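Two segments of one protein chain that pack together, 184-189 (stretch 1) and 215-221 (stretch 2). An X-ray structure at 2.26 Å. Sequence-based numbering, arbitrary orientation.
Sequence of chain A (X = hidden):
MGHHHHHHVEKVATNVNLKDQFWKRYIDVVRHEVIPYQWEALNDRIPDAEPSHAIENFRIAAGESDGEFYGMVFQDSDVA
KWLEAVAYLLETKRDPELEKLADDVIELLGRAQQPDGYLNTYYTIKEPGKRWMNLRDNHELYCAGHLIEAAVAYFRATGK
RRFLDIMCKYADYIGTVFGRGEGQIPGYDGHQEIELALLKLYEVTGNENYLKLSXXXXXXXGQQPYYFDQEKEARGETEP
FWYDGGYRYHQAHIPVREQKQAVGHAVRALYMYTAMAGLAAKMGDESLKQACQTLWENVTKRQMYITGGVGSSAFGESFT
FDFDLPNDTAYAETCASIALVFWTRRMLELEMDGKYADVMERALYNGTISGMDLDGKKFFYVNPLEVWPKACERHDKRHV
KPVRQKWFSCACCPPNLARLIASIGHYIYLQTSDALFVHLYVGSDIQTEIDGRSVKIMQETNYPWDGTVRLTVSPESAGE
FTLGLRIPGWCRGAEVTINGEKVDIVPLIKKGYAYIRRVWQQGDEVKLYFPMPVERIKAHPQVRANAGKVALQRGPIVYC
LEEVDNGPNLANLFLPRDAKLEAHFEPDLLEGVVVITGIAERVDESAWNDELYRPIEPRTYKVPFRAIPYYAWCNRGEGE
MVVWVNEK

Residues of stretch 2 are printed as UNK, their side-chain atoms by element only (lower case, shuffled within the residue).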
ATOM      1  N   GLN A 184     -27.909   1.089  35.769  1.00 29.84           N
ATOM      2  CA  GLN A 184     -26.546   0.923  35.338  1.00 28.32           C
ATOM      3  C   GLN A 184     -26.444   1.072  33.835  1.00 29.36           C
ATOM      4  O   GLN A 184     -27.425   0.943  33.123  1.00 28.59           O
ATOM      5  CB  GLN A 184     -25.996  -0.413  35.750  1.00 27.19           C
ATOM      6  CG  GLN A 184     -25.953  -0.574  37.265  1.00 28.55           C
ATOM      7  CD  GLN A 184     -25.105  -1.749  37.670  1.00 22.65           C
ATOM      8  OE1 GLN A 184     -25.357  -2.863  37.259  1.00 30.51           O
ATOM      9  NE2 GLN A 184     -24.039  -1.487  38.328  1.00 26.00           N
ATOM     10  N   ILE A 185     -25.252   1.391  33.356  1.00 29.70           N
ATOM     11  CA  ILE A 185     -25.012   1.479  31.908  1.00 29.23           C
ATOM     12  C   ILE A 185     -24.484   0.111  31.430  1.00 25.14           C
ATOM     13  O   ILE A 185     -23.449  -0.360  31.937  1.00 24.10           O
ATOM     14  CB  ILE A 185     -23.973   2.585  31.599  1.00 29.14           C
ATOM     15  CG1 ILE A 185     -24.474   3.953  32.096  1.00 32.22           C
ATOM     16  CG2 ILE A 185     -23.736   2.669  30.106  1.00 28.40           C
ATOM     17  CD1 ILE A 185     -23.433   5.055  32.016  1.00 31.49           C
ATOM     18  N   PRO A 186     -25.114  -0.492  30.412  1.00 24.60           N
ATOM     19  CA  PRO A 186     -24.661  -1.788  29.910  1.00 26.68           C
ATOM     20  C   PRO A 186     -23.526  -1.620  28.888  1.00 30.79           C
ATOM     21  O   PRO A 186     -23.579  -2.132  27.761  1.00 30.56           O
ATOM     22  CB  PRO A 186     -25.931  -2.368  29.275  1.00 27.88           C
ATOM     23  CG  PRO A 186     -26.617  -1.176  28.737  1.00 27.49           C
ATOM     24  CD  PRO A 186     -26.311  -0.032  29.702  1.00 25.71           C
ATOM     25  N   GLY A 187     -22.487  -0.919  29.333  1.00 29.93           N
ATOM     26  CA  GLY A 187     -21.455  -0.428  28.469  1.00 30.06           C
ATOM     27  C   GLY A 187     -20.107  -1.023  28.745  1.00 25.05           C
ATOM     28  O   GLY A 187     -19.933  -1.868  29.629  1.00 27.07           O
ATOM     29  N   TYR A 188     -19.146  -0.484  28.026  1.00 22.65           N
ATOM     30  CA  TYR A 188     -17.744  -0.918  28.057  1.00 22.65           C
ATOM     31  C   TYR A 188     -16.916   0.067  27.175  1.00 21.83           C
ATOM     32  O   TYR A 188     -17.508   0.825  26.436  1.00 23.05           O
ATOM     33  CB  TYR A 188     -17.645  -2.360  27.539  1.00 24.48           C
ATOM     34  CG  TYR A 188     -18.506  -2.696  26.365  1.00 26.53           C
ATOM     35  CD1 TYR A 188     -18.130  -2.330  25.066  1.00 28.83           C
ATOM     36  CD2 TYR A 188     -19.724  -3.380  26.522  1.00 28.70           C
ATOM     37  CE1 TYR A 188     -18.928  -2.623  23.976  1.00 27.14           C
ATOM     38  CE2 TYR A 188     -20.524  -3.670  25.423  1.00 26.04           C
ATOM     39  CZ  TYR A 188     -20.118  -3.300  24.153  1.00 28.20           C
ATOM     40  OH  TYR A 188     -20.887  -3.631  23.046  1.00 26.04           O
ATOM     41  N   ASP A 189     -15.583   0.058  27.249  1.00 21.92           N
ATOM     42  CA  ASP A 189     -14.748   1.084  26.587  1.00 22.19           C
ATOM     43  C   ASP A 189     -14.396   0.624  25.179  1.00 23.62           C
ATOM     44  O   ASP A 189     -14.221  -0.576  24.903  1.00 21.91           O
ATOM     45  CB  ASP A 189     -13.469   1.376  27.383  1.00 24.55           C
ATOM     46  CG  ASP A 189     -12.790   2.741  27.006  1.00 25.35           C
ATOM     47  OD1 ASP A 189     -12.394   2.942  25.838  1.00 26.78           O
ATOM     48  OD2 ASP A 189     -12.604   3.565  27.912  1.00 23.64           O
ATOM     49  N   UNK A 215     -15.126  -9.602  34.360  1.00 30.42           N
ATOM     50  CA  UNK A 215     -15.978 -10.571  33.641  1.00 30.51           C
ATOM     51  C   UNK A 215     -17.181  -9.937  32.989  1.00 27.47           C
ATOM     52  O   UNK A 215     -17.548 -10.298  31.850  1.00 26.77           O
ATOM     53  c   UNK A 215     -17.105 -12.872  33.850  1.00 45.46           C
ATOM     54  n   UNK A 215     -16.178 -13.846  31.783  1.00 63.88           N
ATOM     55  o   UNK A 215     -15.134 -14.228  33.749  1.00 66.63           O
ATOM     56  c   UNK A 215     -16.464 -11.695  34.588  1.00 39.72           C
ATOM     57  c   UNK A 215     -16.059 -13.714  33.117  1.00 57.04           C
ATOM     58  N   UNK A 216     -17.826  -9.005  33.696  1.00 24.15           N
ATOM     59  CA  UNK A 216     -18.970  -8.334  33.130  1.00 26.47           C
ATOM     60  C   UNK A 216     -18.572  -7.602  31.814  1.00 27.50           C
ATOM     61  O   UNK A 216     -19.269  -7.665  30.815  1.00 26.82           O
ATOM     62  c   UNK A 216     -20.335  -4.097  32.217  1.00 24.51           C
ATOM     63  c   UNK A 216     -19.731  -5.047  33.008  1.00 27.63           C
ATOM     64  o   UNK A 216     -22.066  -3.396  30.812  1.00 32.48           O
ATOM     65  c   UNK A 216     -22.162  -5.575  31.881  1.00 29.48           C
ATOM     66  c   UNK A 216     -21.554  -6.530  32.690  1.00 27.95           C
ATOM     67  c   UNK A 216     -21.505  -4.360  31.639  1.00 26.24           C
ATOM     68  c   UNK A 216     -20.351  -6.264  33.296  1.00 27.89           C
ATOM     69  c   UNK A 216     -19.640  -7.305  34.105  1.00 28.01           C
ATOM     70  N   UNK A 217     -17.480  -6.851  31.851  1.00 26.52           N
ATOM     71  CA  UNK A 217     -17.092  -6.037  30.661  1.00 25.57           C
ATOM     72  C   UNK A 217     -16.806  -6.923  29.421  1.00 23.46           C
ATOM     73  O   UNK A 217     -17.224  -6.634  28.329  1.00 20.08           O
ATOM     74  c   UNK A 217     -16.149  -3.916  31.759  1.00 22.44           C
ATOM     75  c   UNK A 217     -17.040  -2.999  31.282  1.00 22.16           C
ATOM     76  c   UNK A 217     -17.273  -1.804  31.948  1.00 23.09           C
ATOM     77  c   UNK A 217     -15.851  -5.206  31.001  1.00 23.82           C
ATOM     78  c   UNK A 217     -15.712  -2.454  33.593  1.00 20.91           C
ATOM     79  c   UNK A 217     -15.508  -3.644  32.928  1.00 22.04           C
ATOM     80  c   UNK A 217     -16.608  -1.525  33.114  1.00 20.14           C
ATOM     81  N   UNK A 218     -16.121  -8.021  29.660  1.00 25.88           N
ATOM     82  CA  UNK A 218     -15.849  -9.009  28.638  1.00 28.68           C
ATOM     83  C   UNK A 218     -17.114  -9.709  28.126  1.00 30.62           C
ATOM     84  O   UNK A 218     -17.289  -9.834  26.913  1.00 32.14           O
ATOM     85  c   UNK A 218     -14.695 -11.232  28.248  1.00 31.67           C
ATOM     86  c   UNK A 218     -12.823  -8.795  28.091  1.00 30.04           C
ATOM     87  c   UNK A 218     -14.810 -10.032  29.157  1.00 30.34           C
ATOM     88  c   UNK A 218     -13.442  -9.364  29.349  1.00 28.18           C
ATOM     89  N   UNK A 219     -18.005 -10.132  29.022  1.00 29.22           N
ATOM     90  CA  UNK A 219     -19.222 -10.835  28.572  1.00 30.99           C
ATOM     91  C   UNK A 219     -20.197  -9.930  27.899  1.00 26.27           C
ATOM     92  O   UNK A 219     -20.961 -10.389  27.072  1.00 23.91           O
ATOM     93  o   UNK A 219     -19.336 -13.061  31.460  1.00 43.44           O
ATOM     94  c   UNK A 219     -19.115 -12.720  30.272  1.00 35.41           C
ATOM     95  o   UNK A 219     -18.241 -13.278  29.531  1.00 37.59           O
ATOM     96  c   UNK A 219     -19.948 -11.600  29.718  1.00 34.19           C
ATOM     97  N   UNK A 220     -20.154  -8.646  28.201  1.00 24.12           N
ATOM     98  CA  UNK A 220     -21.128  -7.730  27.615  1.00 24.85           C
ATOM     99  C   UNK A 220     -20.758  -7.226  26.205  1.00 24.58           C
ATOM    100  O   UNK A 220     -21.625  -6.848  25.422  1.00 24.80           O
ATOM    101  n   UNK A 220     -24.844  -6.085  27.675  1.00 25.80           N
ATOM    102  o   UNK A 220     -23.899  -7.357  29.221  1.00 30.77           O
ATOM    103  c   UNK A 220     -23.818  -6.467  28.395  1.00 27.52           C
ATOM    104  c   UNK A 220     -22.509  -5.708  28.151  1.00 25.88           C
ATOM    105  c   UNK A 220     -21.282  -6.517  28.492  1.00 24.94           C
ATOM    106  N   UNK A 221     -19.464  -7.235  25.904  1.00 27.43           N
ATOM    107  CA  UNK A 221     -18.951  -6.736  24.630  1.00 25.42           C
ATOM    108  C   UNK A 221     -19.544  -7.476  23.468  1.00 26.12           C
ATOM    109  O   UNK A 221     -19.545  -8.718  23.416  1.00 26.36           O
ATOM    110  n   UNK A 221     -13.970  -2.615  22.849  1.00 23.98           N
ATOM    111  c   UNK A 221     -14.508  -3.632  23.527  1.00 26.80           C
ATOM    112  c   UNK A 221     -17.434  -6.829  24.575  1.00 26.18           C
ATOM    113  n   UNK A 221     -14.835  -3.466  24.808  1.00 26.80           N
ATOM    114  c   UNK A 221     -15.306  -5.984  23.583  1.00 27.70           C
ATOM    115  c   UNK A 221     -16.812  -5.817  23.666  1.00 26.93           C
ATOM    116  n   UNK A 221     -14.725  -4.807  22.929  1.00 24.44           N
TER
HETATM  117  O   HOH W   1     -24.490  -3.893  26.026  1.00 23.97           O

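Position 215 carries five side-chain atoms: three carbons in a row, the third bearing one oxygen and one nitrogen. That is an amide on a two-carbon arm. It touches nothing on stretch 1. The residue is Gln215.

Position 216 has one carbon, then a ring of six carbons bearing one oxygen. The oxygen on the ring lies 2.9 Å from Gly187 O and 3.0 Å from Pro186 C. A phenol is the side chain with this pattern, so the residue is Tyr216. Its OH donates a hydrogen bond to Gly187 O. Gly187 N is equally near this OH, at 2.9 Å, but the angle is too poor for a hydrogen bond.

Position 217 has one carbon and a ring of six carbons, with no oxygen. One ring carbon lies 3.5 Å from Gly187 O and 3.8 Å from Tyr188 CB. It is Phe217. The ring turns its edge to Gly187 O, and the carbon in both contacts is CD1.

Position 218 has four carbons, forked at the first, with one arm two carbons long. Its CA-to-CB bond points away from stretch 1, and the side chain makes no contact. It is Ile218.

Position 219 has two carbons, the second carrying two oxygens. This carboxylate does not reach stretch 1. It is Asp219. Its OD1 accepts a hydrogen bond from Gln215 NE2 at 3.1 Å, one helical turn back.

Position 220 again has three carbons, the third with one oxygen and one nitrogen. Its CB points toward stretch 1, and its side chain lies near Pro186 and Tyr188. It is Gln220. A water bridges the stretches: it donates to Pro186 O at 2.6 Å and accepts from Gln220 NE2 at 2.8 Å.

Position 221 has three carbons, a nitrogen, then a carbon carrying two more nitrogens. These two terminal nitrogens lie 2.9 and 3.0 Å from Asp189 O. This guanidinium identifies Arg221. It is the first residue to leave helical geometry. NH2 and NH1 of Arg221 both donate hydrogen bonds to Asp189 O, so one carbonyl receives both at the guanidinium edge.

The contact joins a helix end to a segment without regular structure. Tyr188 is its centre, with the largest covered area. Arg221 CA sits over one face of the Tyr188 ring, 3.8 Å from the ring centroid, in a CH-pi contact. The polar links all use backbone carbonyls of stretch 1: Gly187 O and Asp189 O bind side chains directly, and Pro186 O binds through water. Side chains of stretch 2 thus hold the loop by its backbone, while the Tyr188 side chain packs against Phe217, Gln220 and Arg221.

Stretch 2, residues 215-221: QYFIDQR
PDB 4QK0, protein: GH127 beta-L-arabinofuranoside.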